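Local atomic coordinates of single-stranded DNA-binding protein (PDB entry 5ODK), a protein that probably binds single-stranded DNA, is built on an OB fold and is thought to serve in replication of the phage genome. Residues V28-P33 / G141-S146; L53-D58 / W109-R114; S146-P151 / L166-K171. All blocks are in the same frame, centred on the assembly; numbering follows the deposited sequence. Where two conformers were deposited one is given.

Interaction 1 (V28-P33 / G141-S146); sequences VRCSYP and GGCWVS
Arg-29 and Trp-144 meet across the contact, and the first torsion of each sets its CG. CG of Arg-29 lies anti to its backbone N (chi1 -158°), and the chain then runs extended to NE. CG of Trp-144 lies anti to its own carbonyl carbon (chi1 -64°). CB of Arg-29 and the extended chain lie over one face of the indole. CB of Arg-29 sits 3.8 Å from the centroid of the Trp-144 six-membered ring, almost on the ring normal, a CH-pi contact. CD of Arg-29 reaches CZ2 of Trp-144 at 3.7 Å. Farther out, the guanidinium plane is nearly parallel to the ring plane, 8° apart. NE of Arg-29 gives a hydrogen bond to O of Gly-142, 2.8 Å long and close to straight. Together with the bond from NH2 to the carbonyl of Glu-176, this holds the rotation of the group.

The backbones pair as antiparallel strands. Val-28 and Val-145 are a hydrogen-bonded pair, with bonds in both directions. Arg-29 and Trp-144 form the next, non-hydrogen-bonded pair. The pairing goes on into the loop before strand 144-156. There N of Cys-30 bonds to O of Cys-143, and N of Gly-142 to O of Cys-30.

CG2 of Val-28 and CG2 of Val-145 are 3.8 Å apart on their shared sheet face. Leu-53 of strand 49-56 packs on both valines. Next to them, where the strand meets the loop, SG of Cys-30 and SG of Cys-143 are 3.9 Å apart, a packing contact and not a disulfide.

The two sheet faces thus differ in chemistry. The valine side is apolar and buried. On the other, Asp-175 accepts from Trp-144 NE1, so polar bonds tie this strand pair of the OB fold to the C-terminal tail.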
ATOM      1  N   VAL A  28       2.098  -8.718  -3.713  1.00 12.58           N
ATOM      2  CA  VAL A  28       0.742  -8.212  -3.969  1.00 12.71           C
ATOM      3  C   VAL A  28       0.687  -7.730  -5.414  1.00 11.29           C
ATOM      4  O   VAL A  28       1.735  -7.386  -5.992  1.00 12.75           O
ATOM      5  CB  VAL A  28       0.343  -7.117  -2.980  1.00 12.67           C
ATOM      6  CG1 VAL A  28       0.338  -7.685  -1.571  1.00 14.29           C
ATOM      7  CG2 VAL A  28       1.255  -5.902  -3.087  1.00 12.95           C
ATOM      8  N   ARG A  29      -0.505  -7.701  -5.999  1.00 11.54           N
ATOM      9  CA  ARG A  29      -0.607  -7.274  -7.385  1.00 12.02           C
ATOM     10  C   ARG A  29      -0.953  -5.803  -7.422  1.00 13.16           C
ATOM     11  O   ARG A  29      -1.818  -5.333  -6.713  1.00 17.79           O
ATOM     12  CB  ARG A  29      -1.648  -8.122  -8.133  1.00 13.95           C
ATOM     13  CG  ARG A  29      -1.511  -8.160  -9.636  1.00 16.31           C
ATOM     14  CD  ARG A  29      -2.380  -9.254 -10.236  1.00 17.99           C
ATOM     15  NE  ARG A  29      -2.200  -9.279 -11.665  1.00 19.98           N
ATOM     16  CZ  ARG A  29      -2.955  -9.955 -12.492  1.00 22.54           C
ATOM     17  NH1 ARG A  29      -3.961 -10.698 -12.048  1.00 28.48           N
ATOM     18  NH2 ARG A  29      -2.715  -9.874 -13.783  1.00 23.84           N
ATOM     19  N   CYS A  30      -0.275  -5.041  -8.257  1.00 13.15           N
ATOM     20  CA  CYS A  30      -0.589  -3.644  -8.274  1.00 14.35           C
ATOM     21  C   CYS A  30      -1.583  -3.255  -9.348  1.00 13.02           C
ATOM     22  O   CYS A  30      -1.772  -3.937 -10.359  1.00 13.73           O
ATOM     23  CB  CYS A  30       0.628  -2.763  -8.368  1.00 16.33           C
ATOM     24  SG  CYS A  30       1.258  -2.537  -9.987  1.00 20.02           S
ATOM     25  N   SER A  31      -2.193  -2.107  -9.096  0.80 12.57           N
ATOM     26  CA  SER A  31      -3.216  -1.547  -9.937  0.80 12.95           C
ATOM     27  C   SER A  31      -3.066  -0.009  -9.887  0.80 12.78           C
ATOM     28  O   SER A  31      -2.662   0.561  -8.882  0.80 12.56           O
ATOM     29  CB  SER A  31      -4.527  -2.036  -9.338  0.80 16.96           C
ATOM     30  OG  SER A  31      -5.615  -1.482  -9.973  0.80 18.85           O
ATOM     31  N   TYR A  32      -3.384   0.647 -10.999  1.00 12.53           N
ATOM     32  CA  TYR A  32      -3.394   2.107 -11.064  1.00 13.34           C
ATOM     33  C   TYR A  32      -2.117   2.748 -10.513  1.00 13.13           C
ATOM     34  O   TYR A  32      -2.167   3.705  -9.750  1.00 13.83           O
ATOM     35  CB  TYR A  32      -4.632   2.682 -10.366  1.00 14.45           C
ATOM     36  CG  TYR A  32      -5.928   2.139 -10.869  1.00 16.25           C
ATOM     37  CD1 TYR A  32      -6.360   2.416 -12.147  1.00 19.17           C
ATOM     38  CD2 TYR A  32      -6.742   1.365 -10.050  1.00 17.89           C
ATOM     39  CE1 TYR A  32      -7.567   1.928 -12.617  1.00 21.94           C
ATOM     40  CE2 TYR A  32      -7.942   0.870 -10.512  1.00 22.78           C
ATOM     41  CZ  TYR A  32      -8.344   1.146 -11.802  1.00 23.00           C
ATOM     42  OH  TYR A  32      -9.547   0.684 -12.299  1.00 32.15           O
ATOM     43  N   PRO A  33      -0.931   2.259 -10.950  1.00 13.37           N
ATOM     44  CA  PRO A  33       0.283   2.906 -10.463  1.00 12.92           C
ATOM     45  C   PRO A  33       0.463   4.326 -10.998  1.00 13.09           C
ATOM     46  O   PRO A  33       0.276   4.563 -12.209  1.00 14.69           O
ATOM     47  CB  PRO A  33       1.405   2.022 -10.989  1.00 14.74           C
ATOM     48  CG  PRO A  33       0.819   1.405 -12.231  1.00 16.02           C
ATOM     49  CD  PRO A  33      -0.628   1.160 -11.856  1.00 14.10           C
ATOM     50  N   GLY A 141       0.226  -1.687 -14.104  1.00 14.96           N
ATOM     51  CA  GLY A 141      -0.912  -2.306 -13.441  1.00 15.63           C
ATOM     52  C   GLY A 141      -1.015  -3.746 -13.893  1.00 15.46           C
ATOM     53  O   GLY A 141      -1.042  -4.026 -15.103  1.00 16.62           O
ATOM     54  N   GLY A 142      -1.068  -4.664 -12.930  1.00 15.48           N
ATOM     55  CA  GLY A 142      -1.099  -6.082 -13.212  1.00 14.93           C
ATOM     56  C   GLY A 142       0.156  -6.828 -12.804  1.00 14.12           C
ATOM     57  O   GLY A 142       0.119  -8.038 -12.659  1.00 15.45           O
ATOM     58  N   CYS A 143       1.285  -6.130 -12.676  1.00 13.27           N
ATOM     59  CA  CYS A 143       2.480  -6.759 -12.158  1.00 13.33           C
ATOM     60  C   CYS A 143       2.393  -6.979 -10.649  1.00 13.43           C
ATOM     61  O   CYS A 143       1.518  -6.406  -9.988  1.00 14.36           O
ATOM     62  CB  CYS A 143       3.771  -6.044 -12.582  1.00 14.76           C
ATOM     63  SG  CYS A 143       4.163  -4.600 -11.589  1.00 14.93           S
ATOM     64  N   TRP A 144       3.314  -7.779 -10.121  1.00 12.47           N
ATOM     65  CA  TRP A 144       3.393  -8.029  -8.678  1.00 12.23           C
ATOM     66  C   TRP A 144       4.542  -7.251  -8.090  1.00 11.54           C
ATOM     67  O   TRP A 144       5.622  -7.123  -8.693  1.00 12.41           O
ATOM     68  CB  TRP A 144       3.579  -9.513  -8.412  1.00 14.92           C
ATOM     69  CG  TRP A 144       2.392 -10.310  -8.866  1.00 16.19           C
ATOM     70  CD1 TRP A 144       2.072 -10.668 -10.136  1.00 17.79           C
ATOM     71  CD2 TRP A 144       1.337 -10.847  -8.037  1.00 16.21           C
ATOM     72  NE1 TRP A 144       0.893 -11.359 -10.165  1.00 19.22           N
ATOM     73  CE2 TRP A 144       0.406 -11.460  -8.887  1.00 17.33           C
ATOM     74  CE3 TRP A 144       1.084 -10.819  -6.664  1.00 16.75           C
ATOM     75  CZ2 TRP A 144      -0.758 -12.086  -8.409  1.00 20.51           C
ATOM     76  CZ3 TRP A 144      -0.078 -11.414  -6.178  1.00 19.87           C
ATOM     77  CH2 TRP A 144      -0.983 -12.043  -7.054  1.00 20.67           C
ATOM     78  N   VAL A 145       4.322  -6.746  -6.887  1.00 11.51           N
ATOM     79  CA  VAL A 145       5.231  -5.881  -6.149  1.00 11.41           C
ATOM     80  C   VAL A 145       5.260  -6.249  -4.683  1.00 10.49           C
ATOM     81  O   VAL A 145       4.417  -7.017  -4.201  1.00 11.61           O
ATOM     82  CB  VAL A 145       4.820  -4.381  -6.285  1.00 11.41           C
ATOM     83  CG1 VAL A 145       4.793  -3.980  -7.756  1.00 12.33           C
ATOM     84  CG2 VAL A 145       3.487  -4.086  -5.617  1.00 11.79           C
ATOM     85  N   SER A 146       6.192  -5.657  -3.964  1.00 10.93           N
ATOM     86  CA  SER A 146       6.148  -5.544  -2.521  1.00 11.05           C
ATOM     87  C   SER A 146       6.239  -4.084  -2.187  1.00 11.26           C
ATOM     88  O   SER A 146       6.888  -3.320  -2.894  1.00 14.03           O
ATOM     89  CB  SER A 146       7.267  -6.336  -1.859  1.00 12.05           C
ATOM     90  OG  SER A 146       7.113  -7.689  -2.172  1.00 13.55           O
TER

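Interaction 2 (L53-D58 / W109-R114); sequences LLMPKD and WVISAR
Lys-57 lies over the indole of Trp-109 where two antiparallel strands of the OB fold, 49-56 and 108-115, run side by side. The backbone hydrogen bonds come first. Leu-53 with Ile-111 and Met-55 with Trp-109 are hydrogen-bonded pairs, each with a bond in both directions. The bond from Met-55 N to Trp-109 O is 2.8 Å. Leu-54 and Val-110 form the non-hydrogen-bonded pair between them.

The apolar contacts fall on both sides of the sheet. On one side Leu-54 and Val-110 lie next to each other and point the same way, with CD2 of Leu-54 3.9 Å from CG2 of Val-110. On the other side Met-55 bends at its thioether (chi3 78°). This puts CE of Met-55 3.8 Å from CD1 of Trp-109. CE of Met-55 is also 4.1 Å from CD1 of Ile-111. Ile-67 packs on Met-55 and Ile-111, so helix 61-76 covers this part of the face, and Ile-92 packs on Trp-109 and Ile-111.

Lys-57 covers one face of the indole. Its chain is extended beyond CG and crosses the indole at about a right angle. CG of Lys-57 makes a CH-pi contact, 3.7 Å from the centroid of the Trp-109 five-membered ring. CE stands over the larger ring. NZ of Lys-57 is 4.7 Å from the centroid of the Trp-109 six-membered ring and 16° off its normal, a cation-pi contact. NZ also forms salt bridges with Asp-94 and Asp-96, which would balance its charge. Trp-109 takes a further cation-pi contact from Lys-64.

A water bridges the two segments. It lies in the plane of the indole, at its edge. The water accepts from NE1 of Trp-109 at 2.8 Å and donates to O of Lys-57.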
ATOM      1  N   LEU A  53      -2.947  -1.752  -4.212  1.00 11.33           N
ATOM      2  CA  LEU A  53      -2.327  -3.063  -3.983  1.00 11.92           C
ATOM      3  C   LEU A  53      -3.429  -4.067  -3.763  1.00 12.32           C
ATOM      4  O   LEU A  53      -4.312  -3.855  -2.916  1.00 14.72           O
ATOM      5  CB  LEU A  53      -1.389  -3.010  -2.797  1.00 12.77           C
ATOM      6  CG  LEU A  53      -0.318  -1.923  -2.848  1.00 12.92           C
ATOM      7  CD1 LEU A  53       0.417  -1.854  -1.530  1.00 14.82           C
ATOM      8  CD2 LEU A  53       0.689  -2.110  -3.982  1.00 13.70           C
ATOM      9  N   LEU A  54      -3.420  -5.148  -4.540  1.00 12.84           N
ATOM     10  CA  LEU A  54      -4.378  -6.211  -4.429  1.00 12.39           C
ATOM     11  C   LEU A  54      -3.699  -7.348  -3.706  1.00 12.76           C
ATOM     12  O   LEU A  54      -2.761  -7.981  -4.222  1.00 13.25           O
ATOM     13  CB  LEU A  54      -4.825  -6.618  -5.816  1.00 13.98           C
ATOM     14  CG  LEU A  54      -5.433  -5.507  -6.644  1.00 15.19           C
ATOM     15  CD1 LEU A  54      -5.743  -6.016  -8.030  1.00 17.17           C
ATOM     16  CD2 LEU A  54      -6.675  -4.899  -5.998  1.00 16.72           C
ATOM     17  N   MET A  55      -4.132  -7.596  -2.467  1.00 13.61           N
ATOM     18  CA  MET A  55      -3.424  -8.500  -1.588  1.00 14.10           C
ATOM     19  C   MET A  55      -4.244  -9.790  -1.429  1.00 14.05           C
ATOM     20  O   MET A  55      -5.312  -9.773  -0.816  1.00 14.13           O
ATOM     21  CB  MET A  55      -3.191  -7.790  -0.255  1.00 16.24           C
ATOM     22  CG  MET A  55      -2.412  -8.593   0.724  1.00 17.14           C
ATOM     23  SD  MET A  55      -1.838  -7.579   2.099  1.00 17.96           S
ATOM     24  CE  MET A  55      -3.323  -7.436   3.061  1.00 17.30           C
ATOM     25  N   PRO A  56      -3.771 -10.935  -1.985  1.00 12.91           N
ATOM     26  CA  PRO A  56      -4.559 -12.184  -1.883  1.00 14.25           C
ATOM     27  C   PRO A  56      -4.854 -12.579  -0.444  1.00 15.00           C
ATOM     28  O   PRO A  56      -3.956 -12.722   0.388  1.00 16.08           O
ATOM     29  CB  PRO A  56      -3.687 -13.199  -2.590  1.00 15.07           C
ATOM     30  CG  PRO A  56      -2.944 -12.391  -3.617  1.00 15.65           C
ATOM     31  CD  PRO A  56      -2.641 -11.085  -2.921  1.00 14.63           C
ATOM     32  N   LYS A  57      -6.136 -12.737  -0.155  1.00 14.94           N
ATOM     33  CA  LYS A  57      -6.552 -13.035   1.222  1.00 14.76           C
ATOM     34  C   LYS A  57      -5.950 -14.325   1.756  1.00 16.21           C
ATOM     35  O   LYS A  57      -5.560 -14.384   2.922  1.00 19.57           O
ATOM     36  CB  LYS A  57      -8.068 -13.136   1.306  1.00 15.90           C
ATOM     37  CG  LYS A  57      -8.816 -11.839   1.045  1.00 15.06           C
ATOM     38  CD  LYS A  57     -10.308 -12.035   1.180  1.00 17.06           C
ATOM     39  CE  LYS A  57     -11.109 -10.747   1.085  1.00 16.47           C
ATOM     40  NZ  LYS A  57     -12.560 -11.051   1.140  1.00 18.27           N
ATOM     41  N   ASP A  58      -5.878 -15.352   0.909  1.00 16.74           N
ATOM     42  CA  ASP A  58      -5.494 -16.685   1.357  1.00 19.24           C
ATOM     43  C   ASP A  58      -4.047 -16.783   1.755  1.00 18.03           C
ATOM     44  O   ASP A  58      -3.715 -17.661   2.502  1.00 22.50           O
ATOM     45  CB  ASP A  58      -5.900 -17.775   0.351  1.00 22.95           C
ATOM     46  CG  ASP A  58      -5.192 -17.696  -0.997  1.00 25.36           C
ATOM     47  OD1 ASP A  58      -4.536 -16.694  -1.347  1.00 24.78           O
ATOM     48  OD2 ASP A  58      -5.336 -18.697  -1.742  1.00 35.33           O
ATOM     49  N   TRP A 109      -7.773  -8.325  -0.542  1.00 12.71           N
ATOM     50  CA  TRP A 109      -7.848  -7.062   0.174  1.00 13.64           C
ATOM     51  C   TRP A 109      -7.330  -5.992  -0.779  1.00 13.54           C
ATOM     52  O   TRP A 109      -6.355  -6.229  -1.498  1.00 15.42           O
ATOM     53  CB  TRP A 109      -7.003  -7.060   1.454  1.00 14.15           C
ATOM     54  CG  TRP A 109      -7.397  -8.149   2.424  1.00 16.12           C
ATOM     55  CD1 TRP A 109      -6.654  -9.276   2.767  1.00 16.29           C
ATOM     56  CD2 TRP A 109      -8.604  -8.253   3.102  1.00 17.06           C
ATOM     57  NE1 TRP A 109      -7.336 -10.035   3.638  1.00 18.87           N
ATOM     58  CE2 TRP A 109      -8.552  -9.441   3.870  1.00 16.67           C
ATOM     59  CE3 TRP A 109      -9.737  -7.445   3.177  1.00 17.08           C
ATOM     60  CZ2 TRP A 109      -9.605  -9.857   4.681  1.00 19.16           C
ATOM     61  CZ3 TRP A 109     -10.782  -7.854   3.961  1.00 18.86           C
ATOM     62  CH2 TRP A 109     -10.717  -9.047   4.719  1.00 20.16           C
ATOM     63  N   VAL A 110      -7.969  -4.816  -0.780  1.00 12.31           N
ATOM     64  CA  VAL A 110      -7.607  -3.729  -1.709  1.00 12.26           C
ATOM     65  C   VAL A 110      -7.070  -2.609  -0.870  1.00 11.59           C
ATOM     66  O   VAL A 110      -7.803  -2.009  -0.084  1.00 12.38           O
ATOM     67  CB  VAL A 110      -8.822  -3.276  -2.547  1.00 12.66           C
ATOM     68  CG1 VAL A 110      -8.434  -2.187  -3.537  1.00 13.20           C
ATOM     69  CG2 VAL A 110      -9.435  -4.483  -3.256  1.00 14.89           C
ATOM     70  N   ILE A 111      -5.788  -2.278  -1.068  1.00 12.07           N
ATOM     71  CA  ILE A 111      -5.130  -1.230  -0.322  1.00 12.53           C
ATOM     72  C   ILE A 111      -4.856  -0.050  -1.242  1.00 11.65           C
ATOM     73  O   ILE A 111      -4.281  -0.229  -2.333  1.00 14.41           O
ATOM     74  CB  ILE A 111      -3.813  -1.741   0.279  1.00 13.57           C
ATOM     75  CG1 ILE A 111      -4.084  -2.743   1.410  1.00 14.96           C
ATOM     76  CG2 ILE A 111      -2.919  -0.609   0.735  1.00 14.65           C
ATOM     77  CD1 ILE A 111      -2.870  -3.544   1.810  1.00 18.06           C
ATOM     78  N   SER A 112      -5.205   1.158  -0.796  1.00 11.77           N
ATOM     79  CA  SER A 112      -4.863   2.375  -1.512  0.50 12.68           C
ATOM     80  C   SER A 112      -3.850   3.146  -0.715  1.00 11.99           C
ATOM     81  O   SER A 112      -4.034   3.387   0.474  1.00 13.79           O
ATOM     82  CB  SER A 112      -6.120   3.215  -1.651  0.50 14.63           C
ATOM     83  OG  SER A 112      -7.121   2.450  -2.271  0.50 16.90           O
ATOM     84  N   ALA A 113      -2.746   3.522  -1.357  1.00 12.06           N
ATOM     85  CA  ALA A 113      -1.678   4.263  -0.677  1.00 11.94           C
ATOM     86  C   ALA A 113      -1.264   5.411  -1.577  1.00 11.00           C
ATOM     87  O   ALA A 113      -1.225   5.273  -2.810  1.00 14.44           O
ATOM     88  CB  ALA A 113      -0.518   3.343  -0.340  1.00 13.54           C
ATOM     89  N   ARG A 114      -0.912   6.535  -0.972  1.00 11.40           N
ATOM     90  CA  ARG A 114      -0.553   7.754  -1.709  1.00 11.45           C
ATOM     91  C   ARG A 114       0.557   8.482  -0.986  1.00 11.07           C
ATOM     92  O   ARG A 114       0.835   8.249   0.201  1.00 11.54           O
ATOM     93  CB  ARG A 114      -1.761   8.681  -1.861  1.00 14.79           C
ATOM     94  CG  ARG A 114      -3.030   8.105  -2.467  1.00 19.45           C
ATOM     95  CD  ARG A 114      -4.237   8.995  -2.187  1.00 28.83           C
ATOM     96  NE  ARG A 114      -4.236  10.220  -2.956  1.00 39.14           N
ATOM     97  CZ  ARG A 114      -5.037  11.272  -2.731  1.00 45.88           C
ATOM     98  NH1 ARG A 114      -5.899  11.290  -1.714  1.00 48.41           N
ATOM     99  NH2 ARG A 114      -4.956  12.335  -3.521  1.00 55.80           N
TER
HETATM  100  O   HOH W   1      -6.582 -12.521   4.733  1.00 24.45           O

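Interaction 3 (S146-P151 / L166-K171); sequences SSVIRP and LLSVLK. With PO4 (phosphate ion), chain D.
A classic beta bulge interrupts the long hairpin of strands 144-156 and 159-173, part of the beta framework of the OB fold: Leu-167 and Ser-168 both face Val-148. The register shifts by one residue there. Ser-146 with Leu-170 and Val-148 with Ser-168 are hydrogen-bonded pairs, and beyond the bulge Ile-149 pairs with Leu-166.

O of Val-148 accepts two backbone bonds. N of Leu-167 reaches O of Val-148 at 2.9 Å. N of Ser-168 reaches O of Val-148 at 3.2 Å, in the carbonyl plane on a lone pair. O of Ser-168 is also gripped twice. OG of Ser-147 donates to O of Ser-168 at 2.9 Å, placed there by a first torsion that puts OG anti to its own backbone N (chi1 178°). N of Val-148 is 3.1 Å from O of Ser-168, above the carbonyl plane. OG of Ser-147 also touches CD1 of Leu-166 at 3.4 Å. On the sheet face of Val-148, OG of Ser-168 packs against CB and CG2 of that valine and takes a weak bond from N of Val-148. A water joins OG of Ser-168 to O of Ser-146.

CD1 of Leu-167 lies 4.0 Å from CB of Arg-150. NH2 of Arg-150 holds O1 of a phosphate ion at 2.8 Å, near the guanidinium plane. Its NH1 bonds to the carbonyl of Ser-20.

The bulge is therefore held by doubled acceptors and one buried serine hydroxyl. The phosphate probably comes from the crystallisation liquor, so it does not establish a DNA site.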
ATOM      1  N   SER A 146       6.192  -5.657  -3.964  1.00 10.93           N
ATOM      2  CA  SER A 146       6.148  -5.544  -2.521  1.00 11.05           C
ATOM      3  C   SER A 146       6.239  -4.084  -2.187  1.00 11.26           C
ATOM      4  O   SER A 146       6.888  -3.320  -2.894  1.00 14.03           O
ATOM      5  CB  SER A 146       7.267  -6.336  -1.859  1.00 12.05           C
ATOM      6  OG  SER A 146       7.113  -7.689  -2.172  1.00 13.55           O
ATOM      7  N   SER A 147       5.578  -3.638  -1.141  1.00 11.40           N
ATOM      8  CA  SER A 147       5.492  -2.205  -0.871  1.00 11.11           C
ATOM      9  C   SER A 147       5.555  -1.923   0.606  1.00 10.20           C
ATOM     10  O   SER A 147       4.973  -2.688   1.411  1.00 12.54           O
ATOM     11  CB  SER A 147       4.198  -1.662  -1.471  1.00 11.69           C
ATOM     12  OG  SER A 147       3.977  -0.289  -1.223  1.00 11.75           O
ATOM     13  N   VAL A 148       6.202  -0.837   0.979  1.00  9.44           N
ATOM     14  CA  VAL A 148       6.190  -0.325   2.344  1.00 10.34           C
ATOM     15  C   VAL A 148       5.270   0.876   2.422  1.00  9.67           C
ATOM     16  O   VAL A 148       5.391   1.834   1.634  1.00 10.67           O
ATOM     17  CB  VAL A 148       7.600   0.007   2.877  1.00 11.15           C
ATOM     18  CG1 VAL A 148       7.508   0.538   4.294  1.00 12.14           C
ATOM     19  CG2 VAL A 148       8.490  -1.210   2.829  1.00 12.19           C
ATOM     20  N   ILE A 149       4.350   0.781   3.387  1.00  9.66           N
ATOM     21  CA  ILE A 149       3.354   1.795   3.643  1.00 10.14           C
ATOM     22  C   ILE A 149       3.361   2.155   5.128  1.00 10.32           C
ATOM     23  O   ILE A 149       3.973   1.446   5.945  1.00 11.60           O
ATOM     24  CB  ILE A 149       1.933   1.323   3.207  1.00 10.91           C
ATOM     25  CG1 ILE A 149       1.471   0.103   4.026  1.00 12.13           C
ATOM     26  CG2 ILE A 149       1.908   1.007   1.717  1.00 12.13           C
ATOM     27  CD1 ILE A 149       0.031  -0.276   3.795  1.00 13.90           C
ATOM     28  N   ARG A 150       2.696   3.237   5.485  1.00 10.43           N
ATOM     29  CA  ARG A 150       2.473   3.501   6.911  1.00 10.59           C
ATOM     30  C   ARG A 150       1.181   4.278   7.057  1.00 10.80           C
ATOM     31  O   ARG A 150       0.962   5.248   6.344  1.00 11.15           O
ATOM     32  CB  ARG A 150       3.615   4.270   7.558  1.00 11.76           C
ATOM     33  CG  ARG A 150       3.506   4.167   9.080  1.00 11.65           C
ATOM     34  CD  ARG A 150       4.736   4.650   9.801  1.00 12.90           C
ATOM     35  NE  ARG A 150       4.870   6.104   9.724  1.00 12.12           N
ATOM     36  CZ  ARG A 150       5.793   6.798  10.394  1.00 12.43           C
ATOM     37  NH1 ARG A 150       6.741   6.173  11.118  1.00 14.39           N
ATOM     38  NH2 ARG A 150       5.788   8.112  10.325  1.00 13.49           N
ATOM     39  N   PRO A 151       0.321   3.868   8.003  1.00 11.23           N
ATOM     40  CA  PRO A 151      -0.946   4.600   8.169  1.00 11.30           C
ATOM     41  C   PRO A 151      -0.746   6.021   8.711  1.00 11.45           C
ATOM     42  O   PRO A 151       0.269   6.345   9.352  1.00 12.55           O
ATOM     43  CB  PRO A 151      -1.656   3.779   9.242  1.00 12.29           C
ATOM     44  CG  PRO A 151      -1.056   2.423   9.178  1.00 13.24           C
ATOM     45  CD  PRO A 151       0.404   2.714   8.928  1.00 12.36           C
ATOM     46  N   LEU A 166       2.502   5.960   0.996  1.00 10.89           N
ATOM     47  CA  LEU A 166       3.229   5.078   0.088  1.00 10.47           C
ATOM     48  C   LEU A 166       4.689   5.433   0.136  1.00 10.84           C
ATOM     49  O   LEU A 166       5.062   6.516  -0.310  1.00 11.47           O
ATOM     50  CB  LEU A 166       2.691   5.233  -1.321  1.00 10.12           C
ATOM     51  CG  LEU A 166       3.349   4.369  -2.386  1.00 10.81           C
ATOM     52  CD1 LEU A 166       3.210   2.907  -2.067  1.00 12.05           C
ATOM     53  CD2 LEU A 166       2.767   4.685  -3.748  1.00 12.68           C
ATOM     54  N   LEU A 167       5.535   4.533   0.653  1.00 10.04           N
ATOM     55  CA  LEU A 167       6.942   4.870   0.917  1.00 10.90           C
ATOM     56  C   LEU A 167       7.926   4.129   0.028  1.00 10.36           C
ATOM     57  O   LEU A 167       8.988   4.697  -0.292  1.00 10.80           O
ATOM     58  CB  LEU A 167       7.259   4.691   2.388  1.00 12.79           C
ATOM     59  CG  LEU A 167       6.364   5.638   3.183  1.00 16.17           C
ATOM     60  CD1 LEU A 167       6.012   5.157   4.539  1.00 17.43           C
ATOM     61  CD2 LEU A 167       6.773   7.055   3.146  1.00 13.61           C
ATOM     62  N   SER A 168       7.593   2.937  -0.430  1.00 10.11           N
ATOM     63  CA  SER A 168       8.438   2.222  -1.386  1.00 10.26           C
ATOM     64  C   SER A 168       7.619   1.235  -2.167  1.00 10.45           C
ATOM     65  O   SER A 168       6.624   0.694  -1.653  1.00 10.45           O
ATOM     66  CB  SER A 168       9.581   1.565  -0.672  1.00 12.37           C
ATOM     67  OG  SER A 168       9.204   0.468   0.075  1.00 15.06           O
ATOM     68  N   VAL A 169       8.035   0.948  -3.403  1.00 10.49           N
ATOM     69  CA  VAL A 169       7.477  -0.101  -4.232  1.00 10.50           C
ATOM     70  C   VAL A 169       8.636  -0.835  -4.880  1.00 10.84           C
ATOM     71  O   VAL A 169       9.487  -0.186  -5.492  1.00 12.13           O
ATOM     72  CB  VAL A 169       6.540   0.428  -5.305  1.00 10.92           C
ATOM     73  CG1 VAL A 169       5.947  -0.705  -6.121  1.00 13.07           C
ATOM     74  CG2 VAL A 169       5.429   1.260  -4.672  1.00 11.91           C
ATOM     75  N   LEU A 170       8.657  -2.148  -4.774  1.00 10.45           N
ATOM     76  CA  LEU A 170       9.669  -3.055  -5.326  1.00 11.33           C
ATOM     77  C   LEU A 170       8.991  -3.988  -6.312  1.00 11.31           C
ATOM     78  O   LEU A 170       8.068  -4.703  -5.946  1.00 12.33           O
ATOM     79  CB  LEU A 170      10.306  -3.891  -4.213  1.00 12.76           C
ATOM     80  CG  LEU A 170      11.138  -5.116  -4.602  1.00 13.89           C
ATOM     81  CD1 LEU A 170      12.369  -4.742  -5.404  1.00 15.58           C
ATOM     82  CD2 LEU A 170      11.510  -5.966  -3.398  1.00 16.63           C
ATOM     83  N   LYS A 171       9.465  -4.008  -7.563  1.00 12.00           N
ATOM     84  CA  LYS A 171       8.955  -4.949  -8.526  1.00 12.47           C
ATOM     85  C   LYS A 171       9.370  -6.372  -8.145  1.00 12.29           C
ATOM     86  O   LYS A 171      10.526  -6.610  -7.829  1.00 14.05           O
ATOM     87  CB  LYS A 171       9.443  -4.632  -9.924  1.00 13.65           C
ATOM     88  CG  LYS A 171       8.831  -5.577 -10.930  1.00 19.73           C
ATOM     89  CD  LYS A 171       8.630  -5.051 -12.239  1.00 23.44           C
ATOM     90  CE  LYS A 171       7.906  -6.038 -13.134  1.00 19.10           C
ATOM     91  NZ  LYS A 171       8.327  -5.616 -14.468  1.00 16.85           N
TER
HETATM   92  P   PO4 D 201       2.802  10.663  10.091  1.00 26.67           P
HETATM   93  O1  PO4 D 201       3.640   9.723   9.371  1.00 21.52           O
HETATM   94  O2  PO4 D 201       3.719  11.194  11.199  1.00 33.69           O
HETATM   95  O3  PO4 D 201       2.229  11.806   9.234  1.00 27.07           O
HETATM   96  O4  PO4 D 201       1.624   9.961  10.794  1.00 32.22           O
HETATM   97  O   HOH W   2       9.143  -1.890  -1.255  1.00 17.87           O

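How the interactions relate
All three contacts are mostly buried and belong to one mixed beta sheet, within which the three strand pairings are antiparallel. The centres of interactions 2 and 3 lie about 7 and 6 Å from the centre of the chain, that of interaction 1 about 10 Å. Interactions 1 and 3 share Ser-146 and strand 144-156. Interactions 1 and 2 are joined by strands 28-34 and 49-56, with a probable hydrogen bond between Leu-54 N and Arg-29 O. Ala-113 of interaction 2 packs on Leu-166 and Ile-149. In interactions 1 and 2 a basic side chain lies over a partly exposed tryptophan, beside apolar packing. Interaction 3 relies on backbone and serine bonds, with Arg-150 partly exposed.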